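Local coordinates for periplasmic binding protein component of an ABC type zinc uptake transporter (Synechocystis sp., PDB 1PQ4) that binds zinc ions and, as the periplasmic component of an ABC transporter, probably delivers them to the membrane permease for uptake, at residues E17-D22 / T147-L152; T139-Q144 / A168-E173; T239-E244 / A254-I259; A201-D206 / S275-V280; L29-N34 / E40-Q45. All blocks are in the same frame, centred on the assembly; numbering follows the deposited sequence.

Contact 1: E17-D22 / T147-L152; sequences EKIGGD and TIAKEL
Ile19 is the residue of 17-22 whose side chain reaches the neighbouring helix, and both of its branches are used. The contact across the two segments is wholly apolar. CG2 of Ile19 touches CB of Ala149 at 3.9 Å and also meets Leu152, with CD1 of Leu152 at 4.1 Å. The longer branch of Ile19 turns the other way along the helix and puts its CD1 against CB of Ile148, 4.1 Å off, the two isoleucine side chains crossing at about a right angle. CG1 of Ile19 lies opposite the carbonyl carbon (chi1 -69°), which leaves CG2 opposite the backbone N, and the branches spread over successive turns of helix 138-155. Ala149 suits its place because its short side chain lets the helices come close: the CA atoms of Ile19 and Ala149 are 6.4 Å apart. Helices 10-20 and 138-155 of the N-terminal lobe are thereby joined, and Leu16 one turn earlier extends the seam to Ile148 and Leu152. Cutting Ile19 back to alanine is likely to open a gap between Ala149, Leu152 and Ile148 and to part these two segments, leaving Leu16 to hold the helices together.

The carbonyl of Ile19 accepts a hydrogen bond from the Asn166 side chain, and the N-H of Gly21 is bonded to Glu17 O at 2.8 Å. Gly21 then takes a positive phi of 56°, which a residue without a side chain adopts at little cost, and the chain leaves the helix.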
# COMPACT_ATOMS: atom_id res chain seq x y z
N GLU A 17 6.44 13.30 -2.84
CA GLU A 17 6.18 14.50 -3.68
C GLU A 17 5.36 15.51 -2.87
O GLU A 17 5.61 16.70 -2.94
CB GLU A 17 5.41 14.11 -4.95
CG GLU A 17 5.15 15.26 -5.94
CD GLU A 17 6.41 15.99 -6.38
OE1 GLU A 17 7.51 15.38 -6.41
OE2 GLU A 17 6.29 17.20 -6.72
N LYS A 18 4.37 15.05 -2.13
CA LYS A 18 3.51 15.95 -1.34
C LYS A 18 4.31 16.64 -0.22
O LYS A 18 4.12 17.82 0.08
CB LYS A 18 2.38 15.13 -0.69
CG LYS A 18 1.29 14.73 -1.68
CD LYS A 18 0.43 15.99 -1.99
CE LYS A 18 -0.53 15.78 -3.19
NZ LYS A 18 -1.57 16.87 -3.21
N ILE A 19 5.21 15.89 0.38
CA ILE A 19 5.97 16.43 1.52
C ILE A 19 7.17 17.26 1.08
O ILE A 19 7.45 18.33 1.63
CB ILE A 19 6.44 15.26 2.39
CG1 ILE A 19 5.23 14.64 3.08
CG2 ILE A 19 7.54 15.73 3.42
CD1 ILE A 19 5.50 13.28 3.72
N GLY A 20 7.84 16.79 0.04
CA GLY A 20 9.06 17.46 -0.41
C GLY A 20 8.97 18.38 -1.61
O GLY A 20 9.75 19.33 -1.73
N GLY A 21 8.04 18.09 -2.52
CA GLY A 21 7.91 18.91 -3.71
C GLY A 21 9.24 18.98 -4.45
O GLY A 21 9.91 17.97 -4.58
N ASP A 22 9.63 20.17 -4.92
CA ASP A 22 10.86 20.35 -5.67
C ASP A 22 12.14 20.18 -4.88
O ASP A 22 13.23 20.18 -5.45
CB ASP A 22 10.90 21.75 -6.31
CG ASP A 22 9.89 21.91 -7.39
OD1 ASP A 22 9.44 20.88 -7.94
OD2 ASP A 22 9.55 23.08 -7.69
N THR A 147 6.51 11.33 10.18
CA THR A 147 7.83 10.75 10.40
C THR A 147 8.72 11.15 9.25
O THR A 147 9.85 11.59 9.44
CB THR A 147 7.73 9.20 10.50
OG1 THR A 147 6.94 8.85 11.65
CG2 THR A 147 9.13 8.54 10.61
N ILE A 148 8.22 11.01 8.02
CA ILE A 148 9.07 11.38 6.90
C ILE A 148 9.48 12.86 6.89
O ILE A 148 10.67 13.20 6.67
CB ILE A 148 8.35 11.01 5.56
CG1 ILE A 148 8.14 9.47 5.50
CG2 ILE A 148 9.18 11.52 4.39
CD1 ILE A 148 7.21 9.00 4.39
N ALA A 149 8.52 13.76 7.12
CA ALA A 149 8.82 15.19 7.09
C ALA A 149 9.85 15.52 8.19
O ALA A 149 10.79 16.26 7.96
CB ALA A 149 7.53 16.02 7.31
N LYS A 150 9.62 14.97 9.38
CA LYS A 150 10.54 15.21 10.51
C LYS A 150 11.94 14.74 10.11
O LYS A 150 12.93 15.45 10.34
CB LYS A 150 10.04 14.44 11.76
CG LYS A 150 11.06 14.35 12.91
CD LYS A 150 10.69 13.28 13.95
CE LYS A 150 11.88 12.98 14.89
NZ LYS A 150 13.16 12.61 14.17
N GLU A 151 12.06 13.55 9.50
CA GLU A 151 13.40 13.11 9.10
C GLU A 151 14.00 13.92 8.00
O GLU A 151 15.22 14.15 8.00
CB GLU A 151 13.40 11.63 8.74
CG GLU A 151 12.98 10.81 9.91
CD GLU A 151 14.14 10.43 10.83
OE1 GLU A 151 15.03 11.27 11.08
OE2 GLU A 151 14.15 9.28 11.30
N LEU A 152 13.19 14.36 7.03
CA LEU A 152 13.72 15.17 5.92
C LEU A 152 14.20 16.55 6.43
O LEU A 152 15.17 17.15 5.89
CB LEU A 152 12.67 15.40 4.81
CG LEU A 152 12.36 14.16 3.93
CD1 LEU A 152 11.37 14.52 2.81
CD2 LEU A 152 13.70 13.65 3.39

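Contact 2: T139-Q144 / A168-E173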
# COMPACT_ATOMS: atom_id res chain seq x y z
N THR A 139 -5.37 7.15 7.55
CA THR A 139 -5.10 7.43 8.98
C THR A 139 -3.64 7.13 9.31
O THR A 139 -2.95 7.95 9.90
CB THR A 139 -6.10 6.61 9.83
OG1 THR A 139 -7.39 7.19 9.63
CG2 THR A 139 -5.79 6.65 11.34
N LEU A 140 -3.17 5.96 8.89
CA LEU A 140 -1.79 5.59 9.16
C LEU A 140 -0.84 6.37 8.27
O LEU A 140 0.31 6.61 8.64
CB LEU A 140 -1.64 4.07 8.96
CG LEU A 140 -2.27 3.18 10.02
CD1 LEU A 140 -3.74 3.42 10.08
CD2 LEU A 140 -2.01 1.69 9.62
N VAL A 141 -1.30 6.83 7.11
CA VAL A 141 -0.38 7.61 6.30
C VAL A 141 -0.08 8.95 6.95
O VAL A 141 0.96 9.54 6.68
CB VAL A 141 -0.91 7.76 4.81
CG1 VAL A 141 -0.10 8.79 4.00
CG2 VAL A 141 -0.73 6.36 4.13
N LYS A 142 -1.04 9.49 7.71
CA LYS A 142 -0.72 10.72 8.46
C LYS A 142 0.52 10.50 9.32
O LYS A 142 1.35 11.38 9.40
CB LYS A 142 -1.83 11.11 9.45
CG LYS A 142 -3.14 11.50 8.75
CD LYS A 142 -4.17 11.95 9.82
CE LYS A 142 -5.55 12.23 9.22
NZ LYS A 142 -6.41 12.89 10.27
N ARG A 143 0.60 9.36 9.98
CA ARG A 143 1.78 9.05 10.82
C ARG A 143 3.00 8.88 9.97
O ARG A 143 4.07 9.38 10.33
CB ARG A 143 1.56 7.77 11.63
CG ARG A 143 0.22 7.68 12.31
CD ARG A 143 0.05 8.80 13.28
NE ARG A 143 -1.11 8.64 14.15
CZ ARG A 143 -1.17 9.13 15.38
NH1 ARG A 143 -0.14 9.80 15.88
NH2 ARG A 143 -2.27 8.97 16.12
N GLN A 144 2.88 8.16 8.82
CA GLN A 144 4.07 7.98 7.98
C GLN A 144 4.57 9.32 7.48
O GLN A 144 5.78 9.58 7.47
CB GLN A 144 3.75 7.08 6.78
CG GLN A 144 3.46 5.62 7.19
CD GLN A 144 2.58 4.91 6.15
OE1 GLN A 144 2.99 4.70 5.02
NE2 GLN A 144 1.35 4.55 6.56
N ALA A 168 1.79 19.91 6.72
CA ALA A 168 0.47 20.36 7.19
C ALA A 168 -0.57 20.28 6.05
O ALA A 168 -1.72 19.86 6.28
CB ALA A 168 0.56 21.83 7.76
N ALA A 169 -0.17 20.69 4.84
CA ALA A 169 -1.06 20.64 3.69
C ALA A 169 -1.46 19.19 3.44
O ALA A 169 -2.63 18.85 3.27
CB ALA A 169 -0.35 21.24 2.43
N PHE A 170 -0.46 18.31 3.40
CA PHE A 170 -0.80 16.89 3.17
C PHE A 170 -1.66 16.29 4.29
O PHE A 170 -2.56 15.52 4.00
CB PHE A 170 0.50 16.08 2.97
CG PHE A 170 0.29 14.65 2.51
CD1 PHE A 170 1.20 13.67 2.88
CD2 PHE A 170 -0.77 14.32 1.66
CE1 PHE A 170 1.06 12.37 2.40
CE2 PHE A 170 -0.93 13.05 1.19
CZ PHE A 170 -0.01 12.06 1.55
N LEU A 171 -1.41 16.60 5.59
CA LEU A 171 -2.27 16.01 6.64
C LEU A 171 -3.73 16.46 6.48
O LEU A 171 -4.66 15.69 6.71
CB LEU A 171 -1.81 16.38 8.07
CG LEU A 171 -0.40 15.83 8.42
CD1 LEU A 171 0.11 16.46 9.77
CD2 LEU A 171 -0.47 14.27 8.48
N ALA A 172 -3.94 17.72 6.09
CA ALA A 172 -5.33 18.22 5.93
C ALA A 172 -6.01 17.51 4.73
O ALA A 172 -7.21 17.22 4.77
CB ALA A 172 -5.29 19.76 5.71
N GLU A 173 -5.25 17.29 3.66
CA GLU A 173 -5.77 16.57 2.51
C GLU A 173 -6.13 15.16 2.96
O GLU A 173 -7.14 14.59 2.54
CB GLU A 173 -4.72 16.42 1.39
CG GLU A 173 -4.29 17.66 0.64
CD GLU A 173 -3.11 17.36 -0.31
OE1 GLU A 173 -3.18 16.39 -1.09
OE2 GLU A 173 -2.11 18.11 -0.28
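The phenyl ring of Phe170 receives Val141 obliquely, CG1 of the valine lying 4.1 Å from CE1 and equally near CZ, at the far end of the ring from its own backbone. Phe15 and the alkyl part of Lys18, both on helix 10-20, also pack on Phe170, so the ring is wedged among three helices; a large flat hydrocarbon group suits such a junction. Its CG lies opposite the backbone N (chi1 -171°), which carries the ring across toward Val141, and the two side chains meet at about a right angle. In the same helix as Val141, NE2 of the Gln144 amide bonds to the carbonyl of Ile134, next in sequence to the zinc ligand His133.

Helix 138-155 here lies beside 160-185, the long helix that in this family of binding proteins runs as a backbone from one lobe to the other. Leu171 closes the more exposed flank. One of its methyls, CD2, sits against the backbone of Lys142, 3.5 Å from Lys142 O and 3.6 Å from Lys142 CA, and it also lies 3.6 Å from CB of the lysine. Such closeness matches the short CA-CA distance of 5.8 Å between Lys142 and Leu171. Lys142 itself does double duty: its first carbons pack on the leucine while the chain, extended beyond CG, takes NZ to a salt bridge with Glu175 on the long helix. The Lys142 carbonyl, touched by the methyl, accepts a hydrogen bond from Thr146 OG1.

Contact 3: T239-E244 / A254-I259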
# COMPACT_ATOMS: atom_id res chain seq x y z
N THR A 239 -21.22 -9.88 -5.22
CA THR A 239 -21.46 -9.47 -6.60
C THR A 239 -20.25 -9.30 -7.50
O THR A 239 -20.36 -9.23 -8.73
CB THR A 239 -22.22 -8.11 -6.55
OG1 THR A 239 -23.63 -8.36 -6.60
CG2 THR A 239 -21.79 -7.13 -7.67
N MET A 240 -19.08 -9.21 -6.89
CA MET A 240 -17.90 -8.95 -7.65
C MET A 240 -16.72 -9.60 -6.99
O MET A 240 -16.73 -9.81 -5.78
CB MET A 240 -17.69 -7.45 -7.70
CG MET A 240 -16.75 -6.96 -8.74
SD MET A 240 -17.70 -6.68 -10.22
CE MET A 240 -18.98 -5.57 -9.55
N VAL A 241 -15.72 -9.96 -7.78
CA VAL A 241 -14.54 -10.57 -7.19
C VAL A 241 -13.41 -9.68 -7.66
O VAL A 241 -13.34 -9.32 -8.84
CB VAL A 241 -14.31 -12.01 -7.67
CG1 VAL A 241 -13.05 -12.56 -7.03
CG2 VAL A 241 -15.52 -12.87 -7.29
N PHE A 242 -12.55 -9.27 -6.73
CA PHE A 242 -11.47 -8.39 -7.11
C PHE A 242 -10.17 -9.15 -7.23
O PHE A 242 -9.94 -10.12 -6.53
CB PHE A 242 -11.32 -7.29 -6.07
CG PHE A 242 -12.49 -6.41 -5.99
CD1 PHE A 242 -13.42 -6.56 -4.96
CD2 PHE A 242 -12.70 -5.44 -6.95
CE1 PHE A 242 -14.54 -5.74 -4.88
CE2 PHE A 242 -13.84 -4.59 -6.88
CZ PHE A 242 -14.75 -4.76 -5.84
N GLY A 243 -9.35 -8.70 -8.16
CA GLY A 243 -8.04 -9.31 -8.35
C GLY A 243 -7.11 -8.11 -8.30
O GLY A 243 -7.55 -6.97 -8.19
N GLU A 244 -5.83 -8.35 -8.39
CA GLU A 244 -4.86 -7.27 -8.34
C GLU A 244 -3.97 -7.40 -9.56
O GLU A 244 -3.69 -8.53 -10.01
CB GLU A 244 -4.04 -7.38 -7.04
CG GLU A 244 -4.68 -6.69 -5.91
CD GLU A 244 -5.18 -7.61 -4.82
OE1 GLU A 244 -5.60 -8.76 -5.15
OE2 GLU A 244 -5.16 -7.16 -3.64
N ALA A 254 -12.21 -17.55 -12.02
CA ALA A 254 -12.91 -18.83 -11.90
C ALA A 254 -13.98 -18.70 -10.85
O ALA A 254 -15.09 -19.21 -11.02
CB ALA A 254 -11.91 -19.96 -11.55
N ILE A 255 -13.67 -18.02 -9.75
CA ILE A 255 -14.65 -17.85 -8.71
C ILE A 255 -15.80 -17.03 -9.20
O ILE A 255 -16.96 -17.38 -8.95
CB ILE A 255 -14.07 -17.16 -7.44
CG1 ILE A 255 -13.14 -18.14 -6.71
CG2 ILE A 255 -15.21 -16.68 -6.52
CD1 ILE A 255 -12.25 -19.03 -7.55
N ALA A 256 -15.50 -15.94 -9.90
CA ALA A 256 -16.55 -15.07 -10.39
C ALA A 256 -17.47 -15.85 -11.33
O ALA A 256 -18.68 -15.69 -11.30
CB ALA A 256 -15.95 -13.84 -11.13
N ALA A 257 -16.89 -16.68 -12.17
CA ALA A 257 -17.71 -17.45 -13.13
C ALA A 257 -18.60 -18.45 -12.41
O ALA A 257 -19.70 -18.76 -12.87
CB ALA A 257 -16.80 -18.18 -14.14
N GLU A 258 -18.10 -19.01 -11.32
CA GLU A 258 -18.84 -20.01 -10.55
C GLU A 258 -19.92 -19.48 -9.64
O GLU A 258 -20.91 -20.17 -9.40
CB GLU A 258 -17.89 -20.84 -9.72
CG GLU A 258 -17.18 -21.91 -10.50
CD GLU A 258 -17.83 -23.25 -10.31
OE1 GLU A 258 -19.08 -23.26 -10.17
OE2 GLU A 258 -17.11 -24.27 -10.29
N ILE A 259 -19.74 -18.28 -9.10
CA ILE A 259 -20.76 -17.74 -8.19
C ILE A 259 -21.57 -16.63 -8.78
O ILE A 259 -22.26 -15.95 -8.05
CB ILE A 259 -20.15 -17.22 -6.89
CG1 ILE A 259 -19.42 -15.89 -7.16
CG2 ILE A 259 -19.22 -18.27 -6.30
CD1 ILE A 259 -19.04 -15.10 -5.91
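Val241 packing on Ile255, Ala256 and Ile259 is a strand-to-helix contact inside a beta-alpha-beta unit: strand 240-244, helix 250-259 and the parallel strand 262-266. Strand 240-244 and helix segment 254-259 run nearly antiparallel, at 177°, with their axes 8.2 Å apart, as expected where a helix returns across the sheet between two parallel strands. The alternation of the strand sorts its side chains. Val241 points toward helix 250-259, whereas Phe242 goes to the other side and packs on helix 273-288, where Met240 also lies; CG of Met240 rests 4.1 Å above one face of the Phe242 ring, offset toward its rim. The sheet is thus covered by a helix on each side.

Small and branched residues fit the helix face. Ala256 allows the backbones to approach, its CA being 5.9 Å from that of Val241, and Ile255 and Ile259 flank it one position before and three after, both also packing on helix 223-234. Beta-branched valine suits the strand, and here one of its methyls does the touching. At the far end of the strand Glu244 bonds through its carboxylate to the backbone N of His197, a zinc ligand, and to Trp200 NE1, so the strand carries a probable second-shell support of the metal site.

With CG1 of Val241 anti to the backbone N (chi1 179°), Val241 CG2 is left opposite the carbonyl carbon and meets Ile255 CG2 at 3.9 Å and Ala256 CB at 4.0 Å, while Ile259 CD1 approaches it more loosely at 4.4 Å.

Contact 4: A201-D206 / S275-V280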
# COMPACT_ATOMS: atom_id res chain seq x y z
N ALA A 201 -6.06 -4.98 4.64
CA ALA A 201 -6.54 -5.14 6.03
C ALA A 201 -6.64 -3.79 6.78
O ALA A 201 -7.55 -3.58 7.55
CB ALA A 201 -5.60 -6.12 6.80
N TYR A 202 -5.69 -2.88 6.58
CA TYR A 202 -5.76 -1.61 7.31
C TYR A 202 -6.88 -0.75 6.77
O TYR A 202 -7.64 -0.14 7.50
CB TYR A 202 -4.41 -0.88 7.20
CG TYR A 202 -3.34 -1.66 7.97
CD1 TYR A 202 -3.20 -1.49 9.38
CD2 TYR A 202 -2.48 -2.52 7.31
CE1 TYR A 202 -2.23 -2.15 10.09
CE2 TYR A 202 -1.45 -3.21 8.03
CZ TYR A 202 -1.34 -3.00 9.43
OH TYR A 202 -0.28 -3.59 10.13
N PHE A 203 -6.98 -0.74 5.44
CA PHE A 203 -8.03 0.04 4.77
C PHE A 203 -9.36 -0.50 5.28
O PHE A 203 -10.27 0.24 5.66
CB PHE A 203 -7.87 -0.18 3.23
CG PHE A 203 -8.98 0.42 2.41
CD1 PHE A 203 -8.93 1.74 2.04
CD2 PHE A 203 -10.06 -0.37 2.02
CE1 PHE A 203 -9.98 2.31 1.26
CE2 PHE A 203 -11.09 0.17 1.25
CZ PHE A 203 -11.05 1.51 0.88
N ALA A 204 -9.46 -1.81 5.35
CA ALA A 204 -10.71 -2.42 5.78
C ALA A 204 -11.05 -2.08 7.26
O ALA A 204 -12.23 -1.82 7.62
CB ALA A 204 -10.62 -3.94 5.61
N ARG A 205 -10.02 -2.07 8.10
CA ARG A 205 -10.27 -1.76 9.52
C ARG A 205 -10.76 -0.33 9.60
O ARG A 205 -11.72 -0.05 10.31
CB ARG A 205 -8.99 -1.90 10.35
CG ARG A 205 -9.25 -2.22 11.79
CD ARG A 205 -7.95 -2.45 12.53
NE ARG A 205 -8.13 -3.09 13.84
CZ ARG A 205 -8.55 -2.46 14.93
NH1 ARG A 205 -8.84 -1.16 14.88
NH2 ARG A 205 -8.64 -3.12 16.08
N ASP A 206 -10.14 0.57 8.85
CA ASP A 206 -10.52 1.98 8.88
C ASP A 206 -11.98 2.24 8.57
O ASP A 206 -12.62 3.11 9.19
CB ASP A 206 -9.74 2.77 7.85
CG ASP A 206 -8.39 3.16 8.34
OD1 ASP A 206 -8.10 2.75 9.48
OD2 ASP A 206 -7.63 3.84 7.60
N SER A 275 -6.39 9.43 -5.78
CA SER A 275 -7.48 9.10 -6.70
C SER A 275 -7.66 7.59 -6.79
O SER A 275 -8.77 7.12 -6.94
CB SER A 275 -7.25 9.75 -8.08
OG SER A 275 -6.18 9.13 -8.75
N ASN A 276 -6.57 6.81 -6.68
CA ASN A 276 -6.74 5.34 -6.69
C ASN A 276 -7.57 4.87 -5.51
O ASN A 276 -8.47 4.02 -5.65
CB ASN A 276 -5.37 4.65 -6.63
CG ASN A 276 -5.47 3.11 -6.71
OD1 ASN A 276 -5.08 2.39 -5.78
ND2 ASN A 276 -6.02 2.63 -7.80
N LEU A 277 -7.30 5.41 -4.31
CA LEU A 277 -8.06 4.97 -3.14
C LEU A 277 -9.55 5.30 -3.29
O LEU A 277 -10.40 4.54 -2.84
CB LEU A 277 -7.56 5.63 -1.87
CG LEU A 277 -6.46 4.86 -1.16
CD1 LEU A 277 -6.26 5.57 0.25
CD2 LEU A 277 -6.89 3.39 -1.00
N LYS A 278 -9.87 6.44 -3.90
CA LYS A 278 -11.28 6.78 -4.09
C LYS A 278 -11.89 5.82 -5.11
O LYS A 278 -13.01 5.37 -4.94
CB LYS A 278 -11.45 8.21 -4.60
CG LYS A 278 -11.00 9.23 -3.60
CD LYS A 278 -11.28 10.64 -4.12
CE LYS A 278 -10.14 11.59 -3.77
NZ LYS A 278 -10.63 12.98 -3.89
N ALA A 279 -11.14 5.48 -6.15
CA ALA A 279 -11.68 4.52 -7.14
C ALA A 279 -11.92 3.18 -6.45
O ALA A 279 -12.92 2.49 -6.73
CB ALA A 279 -10.71 4.35 -8.33
N VAL A 280 -10.99 2.78 -5.56
CA VAL A 280 -11.15 1.51 -4.85
C VAL A 280 -12.42 1.47 -4.03
O VAL A 280 -13.20 0.48 -4.05
CB VAL A 280 -9.91 1.19 -3.91
CG1 VAL A 280 -10.22 -0.02 -3.01
CG2 VAL A 280 -8.70 0.84 -4.80
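Phe203 and Leu277 hold the closest pair of backbones between the two helical segments, yet their CA atoms stand 9.3 Å apart, so a long side chain, that of Phe203, has to span most of the interval. Both segments are regular helix. The first, 201-206, is a short helix between strands 192-195 and 210-213; the second belongs to the C-terminal helix 273-288.

With CG opposite the backbone N, chi1 173°, the ring of Phe203 is thrown forward, and CD2 of Leu277 comes obliquely to its CD1-CE1 bond, 4.0 Å from both atoms. The two side chains run alongside each other, pointing opposite ways, instead of meeting end on. At the ring's outer end Phe203 CZ approaches Val280 CG1 at 4.3 Å, again obliquely. A phenyl group suits the place by its reach, and leucine and valine, one turn apart on helix 273-288, offer it a matching apolar surface.

Tyr207 also holds Phe203, their rings edge-to-face. The contact joins helix 201-206 to helix 273-288, and Leu185 and Leu181 bring the long helix 160-185 against the same cluster, with the Phe203 side chain about 8 Å from that of His133 and about 12 Å from the bound zinc ion.

No hydrogen bond or charge links the two segments, so the contact probably rests on dispersion and the exclusion of water, through the fit of buried apolar surfaces.

Contact 5: L29-N34 / E40-Q45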
# COMPACT_ATOMS: atom_id res chain seq x y z
N LEU A 29 12.14 1.76 -6.12
CA LEU A 29 12.76 0.46 -6.29
C LEU A 29 11.88 -0.58 -6.98
O LEU A 29 12.33 -1.25 -7.93
CB LEU A 29 13.15 -0.09 -4.91
CG LEU A 29 14.32 -1.09 -4.82
CD1 LEU A 29 14.17 -1.90 -3.50
CD2 LEU A 29 14.28 -2.04 -5.97
N VAL A 30 10.66 -0.75 -6.48
CA VAL A 30 9.73 -1.74 -7.02
C VAL A 30 8.79 -1.24 -8.13
O VAL A 30 7.99 -0.32 -7.91
CB VAL A 30 8.84 -2.33 -5.88
CG1 VAL A 30 7.87 -3.45 -6.43
CG2 VAL A 30 9.74 -2.86 -4.73
N PRO A 31 8.84 -1.87 -9.32
CA PRO A 31 7.94 -1.43 -10.39
C PRO A 31 6.49 -1.59 -9.95
O PRO A 31 6.15 -2.54 -9.22
CB PRO A 31 8.26 -2.40 -11.53
CG PRO A 31 9.72 -2.67 -11.32
CD PRO A 31 9.76 -2.92 -9.81
N GLY A 32 5.63 -0.72 -10.45
CA GLY A 32 4.23 -0.78 -10.06
C GLY A 32 3.50 -2.05 -10.47
O GLY A 32 2.44 -2.36 -9.90
N ASN A 33 4.04 -2.79 -11.43
CA ASN A 33 3.37 -4.01 -11.85
C ASN A 33 3.98 -5.29 -11.29
O ASN A 33 3.60 -6.36 -11.71
CB ASN A 33 3.29 -4.09 -13.40
CG ASN A 33 4.64 -4.30 -14.04
OD1 ASN A 33 5.67 -4.31 -13.37
ND2 ASN A 33 4.64 -4.48 -15.36
N ASN A 34 4.93 -5.18 -10.34
CA ASN A 34 5.54 -6.38 -9.75
C ASN A 34 5.00 -6.67 -8.34
O ASN A 34 4.58 -5.75 -7.62
CB ASN A 34 7.04 -6.18 -9.60
CG ASN A 34 7.80 -6.28 -10.92
OD1 ASN A 34 8.88 -6.86 -10.96
ND2 ASN A 34 7.26 -5.71 -11.98
N GLU A 40 13.24 -8.65 -6.18
CA GLU A 40 14.64 -8.62 -5.80
C GLU A 40 15.24 -7.47 -6.61
O GLU A 40 15.12 -7.43 -7.83
CB GLU A 40 15.35 -9.94 -6.08
CG GLU A 40 16.58 -10.05 -5.16
CD GLU A 40 17.26 -11.41 -5.19
OE1 GLU A 40 17.72 -11.83 -6.29
OE2 GLU A 40 17.35 -12.04 -4.11
N PRO A 41 15.88 -6.51 -5.93
CA PRO A 41 16.45 -5.40 -6.69
C PRO A 41 17.46 -5.80 -7.76
O PRO A 41 18.24 -6.72 -7.59
CB PRO A 41 17.04 -4.46 -5.61
CG PRO A 41 16.94 -5.18 -4.34
CD PRO A 41 15.91 -6.28 -4.48
N LYS A 42 17.40 -5.11 -8.90
CA LYS A 42 18.29 -5.39 -10.01
C LYS A 42 19.66 -4.76 -9.76
O LYS A 42 19.79 -3.72 -9.08
CB LYS A 42 17.75 -4.78 -11.30
CG LYS A 42 16.32 -5.14 -11.70
CD LYS A 42 15.85 -4.13 -12.79
CE LYS A 42 14.45 -4.43 -13.31
NZ LYS A 42 13.42 -4.41 -12.23
N PRO A 43 20.72 -5.35 -10.33
CA PRO A 43 22.06 -4.78 -10.13
C PRO A 43 22.16 -3.30 -10.54
O PRO A 43 22.78 -2.52 -9.85
CB PRO A 43 22.96 -5.70 -10.97
CG PRO A 43 22.02 -6.30 -12.01
CD PRO A 43 20.75 -6.53 -11.23
N GLN A 44 21.54 -2.90 -11.65
CA GLN A 44 21.60 -1.52 -12.08
C GLN A 44 20.97 -0.59 -11.04
O GLN A 44 21.35 0.58 -10.95
CB GLN A 44 20.90 -1.32 -13.43
CG GLN A 44 19.84 -2.35 -13.79
CD GLN A 44 20.45 -3.70 -14.11
OE1 GLN A 44 21.32 -3.81 -14.98
NE2 GLN A 44 20.00 -4.72 -13.41
N GLN A 45 19.99 -1.10 -10.29
CA GLN A 45 19.31 -0.31 -9.26
C GLN A 45 20.21 -0.14 -8.05
O GLN A 45 20.30 0.96 -7.52
CB GLN A 45 18.02 -0.99 -8.78
CG GLN A 45 16.91 -0.95 -9.75
CD GLN A 45 15.68 -1.57 -9.17
OE1 GLN A 45 15.67 -2.76 -8.84
NE2 GLN A 45 14.64 -0.78 -9.01
O HOH W 1 10.96 -5.91 -13.11
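Gln45 reaches across to Leu29 with a carboxamide that donates from one end and accepts at the other. Its NE2 gives a hydrogen bond of 2.6 Å to Leu29 O, nearly straight at 163°, entering in the carbonyl plane on a lone pair and lying in the glutamine's own amide plane. OE1 of Gln45 turns back and accepts from the backbone N of Lys42 at 2.9 Å. Since Lys42 is the N-cap of helix 43-48 and Gln45 stands three residues on, this is one half of a capping box. Tyr39 OH is a further partner of OE1, so three bonds hold the amide against rotation. The chain reaches there extended beyond CG, which stands opposite the carbonyl carbon (chi1 -73°).

Chi1 of -154° brings CG of Leu29 round to the side of Gln45. Leu29 CD2 packs on Pro41 CB at 3.7 Å, and the same methyl also lies against the Gln45 amide, 3.3 Å from OE1. Lys42 is bent only at its last torsion, and its NZ comes to 4.2 Å from Pro31 CG. Lys42 NZ bonds to Tyr39 OH and donates to a water at 3.0 Å, which in turn donates to Asn34 OD1. Pro31 opens a type I turn that ends at Asn34, closed by Asn34 N on Pro31 O. Were Gln45 an alanine, Leu29 O and the Lys42 N-H would probably lose these partners, and the helix start would be weakened.

These bonds tie together the ends of the loop carrying the zinc ligand His37, and may thereby limit its movement.

How the contacts relate
The zinc ion is bound by His37, His133 and His197. The contacts stand at different distances from the metal: the side chain of Phe203 in contact 4 is about 12 Å from the ion and that of Pro31 in contact 5 about 13 Å, while contact 1 lies away from it. Contacts 1 and 3 sit at opposite sides of the chain's centre, their centres 39 Å apart. Contacts 1 and 2 share helix 138-155 and touch through a salt bridge, Lys18 NZ to Glu173 OE1, at 2.7 Å. Leu140 CD2 of contact 2 lies 3.4 Å from Tyr202 CD1 of contact 4, so contacts 1, 2 and 4 form an unbroken run that probably passes from one lobe to the other. Contact 5 touches none.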